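Long-range contact in putative protease (Parabacteroides distasonis ATCC 8503, PDB 3KD4), which is of unknown function but may be an exported protease, with a signal sequence and two domains of unknown function: residues R221-F233 against G270-S282. Sequence-based numbering, arbitrary orientation.
Sequences RLKESQGYESKTF and GYTVRDIDTVLRS
The carboxylate of Asp277 grips the first turn of helix 228-238, which begins after Gly227 at the N-cap. Glu229 N gives its hydrogen to OD2 of Asp277 (3.0 Å) on the syn side, tilted out of the carboxylate plane. Ser230 binds the other oxygen twice: its N meets OD1 from above the carboxylate plane, and its OG reaches Asp277 OD1 on the anti side at 2.8 Å. The Ser230 hydroxyl lies beside its own backbone N (chi1 -63°), which lets both donors converge on one atom. The helix N-terminus probably favours the negative charge.

Asp275 is the N-cap of helix 276-282, and its OD2 accepts from Thr278 N. Separately, Ile276 N donates almost straight to Ser225 OG (3.1 Å). Water 1 bridges Gly227 N and Asp275 OD1, and water 2 joins Tyr228 N to Asp277 OD2.

Arg281 NH1 forms a salt bridge with Glu229 OE1 (2.6 Å). Its hydrogen bond is weak, with guanidinium and carboxylate planes 55° apart. In one of two Arg221 conformers, NH1 donates to Gly270 O at 3.0 Å.

Apolar contacts are few. Leu222 CD2 presses on Val273 CG1 at 3.4 Å, a tight fit. Leu280 CD2 reaches Phe233 CD2 and also touches the polar Ser230 OG.

Ser230 and Ile276 also touch Leu293 of helix 287-300. The arrangement is a helix-to-helix packing at 64°, in which the Asp277 carboxylate accepts first-turn N-H groups of the other helix.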
ATOM      1  N   ARG A 221       9.480  -0.143 -23.008  1.00 25.66           N
ATOM      2  CA  ARG A 221       8.557  -1.257 -23.132  0.50 26.22           C
ATOM      3  C   ARG A 221       7.121  -0.731 -23.162  1.00 26.92           C
ATOM      4  O   ARG A 221       6.286  -1.236 -23.927  1.00 27.75           O
ATOM      5  CB  ARG A 221       8.804  -2.282 -22.004  0.50 25.72           C
ATOM      6  CG  ARG A 221      10.227  -2.911 -22.095  0.50 26.02           C
ATOM      7  CD  ARG A 221      10.674  -3.766 -20.893  0.50 26.97           C
ATOM      8  NE  ARG A 221      10.598  -5.209 -21.108  0.50 28.13           N
ATOM      9  CZ  ARG A 221       9.777  -6.001 -20.442  0.50 28.15           C
ATOM     10  NH1 ARG A 221       8.965  -5.482 -19.553  0.50 29.13           N
ATOM     11  NH2 ARG A 221       9.745  -7.298 -20.659  0.50 31.42           N
ATOM     12  N   LEU A 222       6.839   0.286 -22.345  1.00 26.43           N
ATOM     13  CA  LEU A 222       5.493   0.868 -22.340  1.00 26.87           C
ATOM     14  C   LEU A 222       5.167   1.425 -23.717  1.00 28.55           C
ATOM     15  O   LEU A 222       4.035   1.275 -24.190  1.00 28.97           O
ATOM     16  CB  LEU A 222       5.355   1.953 -21.287  1.00 25.98           C
ATOM     17  CG  LEU A 222       5.298   1.482 -19.839  1.00 25.29           C
ATOM     18  CD1 LEU A 222       5.037   2.636 -18.906  1.00 22.67           C
ATOM     19  CD2 LEU A 222       4.254   0.415 -19.653  1.00 26.31           C
ATOM     20  N   LYS A 223       6.172   2.034 -24.356  1.00 29.68           N
ATOM     21  CA  LYS A 223       6.011   2.731 -25.635  1.00 30.85           C
ATOM     22  C   LYS A 223       6.049   1.804 -26.843  1.00 31.87           C
ATOM     23  O   LYS A 223       5.799   2.244 -27.942  1.00 32.08           O
ATOM     24  CB  LYS A 223       7.062   3.834 -25.798  1.00 30.52           C
ATOM     25  CG  LYS A 223       6.881   5.047 -24.868  1.00 31.95           C
ATOM     26  CD  LYS A 223       8.166   5.866 -24.763  1.00 34.09           C
ATOM     27  CE  LYS A 223       7.959   7.362 -24.380  1.00 35.67           C
ATOM     28  NZ  LYS A 223       7.214   7.750 -23.101  1.00 34.93           N
ATOM     29  N   GLU A 224       6.315   0.527 -26.637  1.00 34.04           N
ATOM     30  CA  GLU A 224       6.378  -0.433 -27.725  1.00 35.81           C
ATOM     31  C   GLU A 224       5.074  -0.591 -28.513  1.00 36.18           C
ATOM     32  O   GLU A 224       5.158  -0.864 -29.682  1.00 36.56           O
ATOM     33  CB  GLU A 224       6.810  -1.818 -27.231  1.00 36.07           C
ATOM     34  CG  GLU A 224       8.323  -2.002 -27.106  1.00 40.61           C
ATOM     35  CD  GLU A 224       8.710  -3.287 -26.372  1.00 45.63           C
ATOM     36  OE1 GLU A 224       7.823  -4.152 -26.157  1.00 47.65           O
ATOM     37  OE2 GLU A 224       9.905  -3.420 -25.992  1.00 51.29           O
ATOM     38  N   SER A 225       3.892  -0.477 -27.911  1.00 36.45           N
ATOM     39  CA  SER A 225       2.655  -0.489 -28.756  1.00 37.60           C
ATOM     40  C   SER A 225       2.393   0.890 -29.385  1.00 37.12           C
ATOM     41  O   SER A 225       2.656   1.893 -28.770  1.00 37.60           O
ATOM     42  CB  SER A 225       1.411  -0.946 -27.992  1.00 37.40           C
ATOM     43  OG  SER A 225       1.248  -0.209 -26.806  1.00 39.87           O
ATOM     44  N   GLN A 226       1.888   0.920 -30.616  1.00 37.01           N
ATOM     45  CA  GLN A 226       1.594   2.188 -31.317  1.00 36.16           C
ATOM     46  C   GLN A 226       0.505   3.018 -30.627  1.00 35.41           C
ATOM     47  O   GLN A 226       0.539   4.257 -30.744  1.00 36.74           O
ATOM     48  CB  GLN A 226       1.173   1.928 -32.781  1.00 36.42           C
ATOM     49  N   GLY A 227      -0.470   2.378 -29.944  1.00 32.71           N
ATOM     50  CA  GLY A 227      -1.533   3.136 -29.265  1.00 31.21           C
ATOM     51  C   GLY A 227      -2.297   4.075 -30.203  1.00 30.24           C
ATOM     52  O   GLY A 227      -2.810   5.107 -29.793  1.00 28.73           O
ATOM     53  N   TYR A 228      -2.378   3.700 -31.469  1.00 29.43           N
ATOM     54  CA  TYR A 228      -2.983   4.558 -32.497  1.00 29.50           C
ATOM     55  C   TYR A 228      -4.425   4.938 -32.170  1.00 27.51           C
ATOM     56  O   TYR A 228      -4.777   6.106 -32.191  1.00 26.85           O
ATOM     57  CB  TYR A 228      -2.935   3.897 -33.886  1.00 30.14           C
ATOM     58  CG  TYR A 228      -3.705   4.730 -34.901  1.00 34.68           C
ATOM     59  CD1 TYR A 228      -3.134   5.881 -35.474  1.00 38.35           C
ATOM     60  CD2 TYR A 228      -5.024   4.422 -35.228  1.00 38.24           C
ATOM     61  CE1 TYR A 228      -3.836   6.668 -36.369  1.00 39.81           C
ATOM     62  CE2 TYR A 228      -5.746   5.224 -36.116  1.00 40.15           C
ATOM     63  CZ  TYR A 228      -5.143   6.342 -36.685  1.00 41.38           C
ATOM     64  OH  TYR A 228      -5.845   7.134 -37.595  1.00 45.44           O
ATOM     65  N   GLU A 229      -5.246   3.944 -31.867  1.00 25.84           N
ATOM     66  CA  GLU A 229      -6.626   4.194 -31.522  1.00 25.56           C
ATOM     67  C   GLU A 229      -6.773   5.065 -30.266  1.00 23.93           C
ATOM     68  O   GLU A 229      -7.612   5.969 -30.227  1.00 23.29           O
ATOM     69  CB  GLU A 229      -7.395   2.893 -31.344  1.00 25.81           C
ATOM     70  CG  GLU A 229      -8.813   3.107 -30.683  1.00 30.57           C
ATOM     71  CD  GLU A 229      -9.718   1.843 -30.686  1.00 37.22           C
ATOM     72  OE1 GLU A 229      -9.412   0.907 -31.475  1.00 40.77           O
ATOM     73  OE2 GLU A 229     -10.717   1.796 -29.897  1.00 37.00           O
ATOM     74  N   SER A 230      -5.964   4.781 -29.253  1.00 22.31           N
ATOM     75  CA  SER A 230      -6.026   5.493 -27.998  1.00 21.04           C
ATOM     76  C   SER A 230      -5.711   6.977 -28.222  1.00 20.77           C
ATOM     77  O   SER A 230      -6.389   7.856 -27.692  1.00 19.34           O
ATOM     78  CB  SER A 230      -5.090   4.846 -26.982  1.00 20.75           C
ATOM     79  OG  SER A 230      -5.480   3.487 -26.686  1.00 20.58           O
ATOM     80  N   LYS A 231      -4.688   7.255 -29.028  1.00 21.25           N
ATOM     81  CA  LYS A 231      -4.343   8.626 -29.355  1.00 21.17           C
ATOM     82  C   LYS A 231      -5.450   9.311 -30.168  1.00 20.90           C
ATOM     83  O   LYS A 231      -5.794  10.442 -29.912  1.00 20.74           O
ATOM     84  CB  LYS A 231      -3.041   8.683 -30.135  1.00 21.67           C
ATOM     85  CG  LYS A 231      -1.802   8.274 -29.306  1.00 23.88           C
ATOM     86  CD  LYS A 231      -0.621   7.973 -30.215  1.00 27.62           C
ATOM     87  CE  LYS A 231       0.615   7.605 -29.412  1.00 30.70           C
ATOM     88  NZ  LYS A 231       1.750   7.194 -30.300  1.00 35.15           N
ATOM     89  N   THR A 232      -5.973   8.622 -31.169  1.00 21.50           N
ATOM     90  CA  THR A 232      -6.989   9.205 -32.053  1.00 20.86           C
ATOM     91  C   THR A 232      -8.224   9.457 -31.239  1.00 20.59           C
ATOM     92  O   THR A 232      -8.780  10.550 -31.303  1.00 21.19           O
ATOM     93  CB  THR A 232      -7.278   8.322 -33.274  1.00 21.57           C
ATOM     94  OG1 THR A 232      -6.064   8.144 -34.015  1.00 21.32           O
ATOM     95  CG2 THR A 232      -8.357   8.966 -34.191  1.00 20.58           C
ATOM     96  N   PHE A 233      -8.620   8.475 -30.432  1.00 20.54           N
ATOM     97  CA  PHE A 233      -9.797   8.619 -29.547  1.00 20.18           C
ATOM     98  C   PHE A 233      -9.662   9.800 -28.586  1.00 20.56           C
ATOM     99  O   PHE A 233     -10.635  10.532 -28.361  1.00 20.35           O
ATOM    100  CB  PHE A 233     -10.006   7.326 -28.772  1.00 19.55           C
ATOM    101  CG  PHE A 233     -11.332   7.195 -28.057  1.00 19.89           C
ATOM    102  CD1 PHE A 233     -12.481   7.890 -28.441  1.00 18.95           C
ATOM    103  CD2 PHE A 233     -11.437   6.303 -27.014  1.00 20.78           C
ATOM    104  CE1 PHE A 233     -13.680   7.697 -27.760  1.00 20.21           C
ATOM    105  CE2 PHE A 233     -12.637   6.114 -26.331  1.00 23.47           C
ATOM    106  CZ  PHE A 233     -13.769   6.806 -26.720  1.00 20.51           C
ATOM    107  N   GLY A 270       5.880  -9.841 -16.113  1.00 23.20           N
ATOM    108  CA  GLY A 270       7.222  -9.555 -16.644  1.00 22.60           C
ATOM    109  C   GLY A 270       7.533  -8.065 -16.785  1.00 20.88           C
ATOM    110  O   GLY A 270       8.336  -7.672 -17.648  1.00 20.47           O
ATOM    111  N   TYR A 271       6.918  -7.245 -15.935  1.00 19.04           N
ATOM    112  CA  TYR A 271       7.073  -5.797 -16.003  1.00 19.39           C
ATOM    113  C   TYR A 271       6.697  -5.211 -17.383  1.00 20.55           C
ATOM    114  O   TYR A 271       7.368  -4.314 -17.892  1.00 21.91           O
ATOM    115  CB  TYR A 271       8.510  -5.373 -15.599  1.00 19.14           C
ATOM    116  CG  TYR A 271       8.849  -5.804 -14.214  1.00 19.14           C
ATOM    117  CD1 TYR A 271       8.506  -5.016 -13.127  1.00 19.29           C
ATOM    118  CD2 TYR A 271       9.426  -7.044 -13.974  1.00 19.33           C
ATOM    119  CE1 TYR A 271       8.782  -5.407 -11.845  1.00 19.73           C
ATOM    120  CE2 TYR A 271       9.724  -7.452 -12.673  1.00 18.31           C
ATOM    121  CZ  TYR A 271       9.375  -6.643 -11.623  1.00 21.43           C
ATOM    122  OH  TYR A 271       9.669  -7.022 -10.350  1.00 20.12           O
ATOM    123  N   THR A 272       5.590  -5.672 -17.958  1.00 20.78           N
ATOM    124  CA  THR A 272       5.117  -4.914 -19.125  0.50 20.59           C
ATOM    125  C   THR A 272       3.602  -4.907 -19.166  1.00 20.19           C
ATOM    126  O   THR A 272       2.939  -5.125 -18.118  1.00 18.56           O
ATOM    127  CB  THR A 272       5.808  -5.345 -20.475  0.50 20.46           C
ATOM    128  OG1 THR A 272       5.451  -4.430 -21.562  0.50 21.16           O
ATOM    129  CG2 THR A 272       5.450  -6.777 -20.811  0.50 19.82           C
ATOM    130  N   VAL A 273       3.085  -4.472 -20.303  1.00 19.76           N
ATOM    131  CA  VAL A 273       1.693  -4.117 -20.477  1.00 18.98           C
ATOM    132  C   VAL A 273       1.193  -4.824 -21.691  1.00 19.22           C
ATOM    133  O   VAL A 273       1.987  -5.190 -22.553  1.00 18.91           O
ATOM    134  CB  VAL A 273       1.538  -2.591 -20.676  1.00 19.45           C
ATOM    135  CG1 VAL A 273       1.768  -1.856 -19.334  1.00 18.17           C
ATOM    136  CG2 VAL A 273       2.443  -2.022 -21.832  1.00 17.32           C
ATOM    137  N   ARG A 274      -0.119  -5.054 -21.760  1.00 19.25           N
ATOM    138  CA  ARG A 274      -0.711  -5.442 -23.018  1.00 19.83           C
ATOM    139  C   ARG A 274      -0.599  -4.266 -23.960  1.00 19.92           C
ATOM    140  O   ARG A 274      -0.383  -3.120 -23.560  1.00 17.75           O
ATOM    141  CB  ARG A 274      -2.174  -5.831 -22.883  1.00 20.31           C
ATOM    142  CG  ARG A 274      -2.374  -7.152 -22.154  1.00 21.50           C
ATOM    143  CD  ARG A 274      -3.852  -7.360 -21.874  1.00 23.29           C
ATOM    144  NE  ARG A 274      -4.310  -6.453 -20.831  1.00 22.86           N
ATOM    145  CZ  ARG A 274      -5.555  -6.027 -20.672  1.00 22.42           C
ATOM    146  NH1 ARG A 274      -6.553  -6.437 -21.454  1.00 22.57           N
ATOM    147  NH2 ARG A 274      -5.810  -5.179 -19.694  1.00 22.46           N
ATOM    148  N   ASP A 275      -0.751  -4.562 -25.235  1.00 20.80           N
ATOM    149  CA  ASP A 275      -0.868  -3.533 -26.216  1.00 22.19           C
ATOM    150  C   ASP A 275      -1.905  -2.495 -25.758  1.00 21.57           C
ATOM    151  O   ASP A 275      -3.011  -2.862 -25.395  1.00 20.90           O
ATOM    152  CB  ASP A 275      -1.320  -4.194 -27.495  1.00 24.39           C
ATOM    153  CG  ASP A 275      -1.591  -3.222 -28.544  1.00 28.95           C
ATOM    154  OD1 ASP A 275      -0.608  -2.822 -29.181  1.00 40.07           O
ATOM    155  OD2 ASP A 275      -2.768  -2.853 -28.706  1.00 33.57           O
ATOM    156  N   ILE A 276      -1.555  -1.207 -25.784  1.00 20.78           N
ATOM    157  CA  ILE A 276      -2.375  -0.207 -25.108  1.00 21.39           C
ATOM    158  C   ILE A 276      -3.799  -0.050 -25.706  1.00 20.71           C
ATOM    159  O   ILE A 276      -4.759   0.184 -24.967  1.00 18.69           O
ATOM    160  CB  ILE A 276      -1.626   1.122 -24.992  1.00 21.83           C
ATOM    161  CG1 ILE A 276      -0.549   0.984 -23.929  1.00 26.44           C
ATOM    162  CG2 ILE A 276      -2.490   2.225 -24.417  1.00 24.39           C
ATOM    163  CD1 ILE A 276      -1.126   0.909 -22.487  1.00 24.60           C
ATOM    164  N   ASP A 277      -3.926  -0.194 -27.025  1.00 20.68           N
ATOM    165  CA  ASP A 277      -5.258  -0.208 -27.660  1.00 21.35           C
ATOM    166  C   ASP A 277      -6.111  -1.400 -27.198  1.00 21.73           C
ATOM    167  O   ASP A 277      -7.317  -1.305 -27.122  1.00 23.04           O
ATOM    168  CB  ASP A 277      -5.146  -0.198 -29.189  1.00 21.03           C
ATOM    169  CG  ASP A 277      -4.722   1.151 -29.742  1.00 21.95           C
ATOM    170  OD1 ASP A 277      -4.591   2.161 -28.989  1.00 19.68           O
ATOM    171  OD2 ASP A 277      -4.492   1.197 -30.972  1.00 24.51           O
ATOM    172  N   THR A 278      -5.480  -2.521 -26.899  1.00 22.84           N
ATOM    173  CA  THR A 278      -6.171  -3.696 -26.392  1.00 23.50           C
ATOM    174  C   THR A 278      -6.659  -3.450 -24.963  1.00 23.67           C
ATOM    175  O   THR A 278      -7.747  -3.872 -24.601  1.00 22.60           O
ATOM    176  CB  THR A 278      -5.217  -4.886 -26.381  1.00 23.82           C
ATOM    177  OG1 THR A 278      -4.798  -5.134 -27.721  1.00 25.87           O
ATOM    178  CG2 THR A 278      -5.859  -6.133 -25.826  1.00 24.88           C
ATOM    179  N   VAL A 279      -5.831  -2.779 -24.152  1.00 23.94           N
ATOM    180  CA  VAL A 279      -6.233  -2.377 -22.803  1.00 23.25           C
ATOM    181  C   VAL A 279      -7.502  -1.569 -22.913  1.00 24.38           C
ATOM    182  O   VAL A 279      -8.518  -1.915 -22.315  1.00 24.27           O
ATOM    183  CB  VAL A 279      -5.146  -1.533 -22.062  1.00 22.75           C
ATOM    184  CG1 VAL A 279      -5.690  -1.047 -20.722  1.00 21.31           C
ATOM    185  CG2 VAL A 279      -3.895  -2.349 -21.855  1.00 20.51           C
ATOM    186  N   LEU A 280      -7.421  -0.513 -23.710  1.00 25.91           N
ATOM    187  CA  LEU A 280      -8.537   0.404 -23.959  1.00 27.25           C
ATOM    188  C   LEU A 280      -9.815  -0.401 -24.290  1.00 27.81           C
ATOM    189  O   LEU A 280     -10.793  -0.316 -23.561  1.00 28.71           O
ATOM    190  CB  LEU A 280      -8.154   1.405 -25.062  1.00 27.15           C
ATOM    191  CG  LEU A 280      -9.191   2.458 -25.528  1.00 29.38           C
ATOM    192  CD1 LEU A 280      -9.498   3.495 -24.431  1.00 30.55           C
ATOM    193  CD2 LEU A 280      -8.729   3.149 -26.804  1.00 28.30           C
ATOM    194  N   ARG A 281      -9.767  -1.259 -25.303  1.00 28.12           N
ATOM    195  CA  ARG A 281     -10.948  -2.068 -25.665  1.00 29.07           C
ATOM    196  C   ARG A 281     -11.436  -3.072 -24.614  1.00 29.01           C
ATOM    197  O   ARG A 281     -12.622  -3.371 -24.576  1.00 28.17           O
ATOM    198  CB  ARG A 281     -10.717  -2.790 -26.995  1.00 29.22           C
ATOM    199  CG  ARG A 281     -10.715  -1.831 -28.185  1.00 32.25           C
ATOM    200  CD  ARG A 281     -10.567  -2.560 -29.521  1.00 34.80           C
ATOM    201  NE  ARG A 281      -9.239  -3.153 -29.681  1.00 37.96           N
ATOM    202  CZ  ARG A 281      -8.214  -2.615 -30.352  1.00 39.01           C
ATOM    203  NH1 ARG A 281      -8.310  -1.441 -30.964  1.00 39.19           N
ATOM    204  NH2 ARG A 281      -7.066  -3.273 -30.412  1.00 40.38           N
ATOM    205  N   SER A 282     -10.544  -3.606 -23.768  1.00 28.87           N
ATOM    206  CA  SER A 282     -10.939  -4.672 -22.841  1.00 28.50           C
ATOM    207  C   SER A 282     -11.671  -4.195 -21.606  1.00 28.53           C
ATOM    208  O   SER A 282     -12.333  -4.996 -20.949  1.00 29.12           O
ATOM    209  CB  SER A 282      -9.729  -5.515 -22.396  1.00 29.45           C
ATOM    210  OG  SER A 282      -8.917  -4.825 -21.463  1.00 28.22           O
TER
HETATM  211  O   HOH W   1      -1.520   0.046 -29.330  1.00 39.29           O
HETATM  212  O   HOH W   2      -1.879   0.644 -32.231  1.00 45.92           O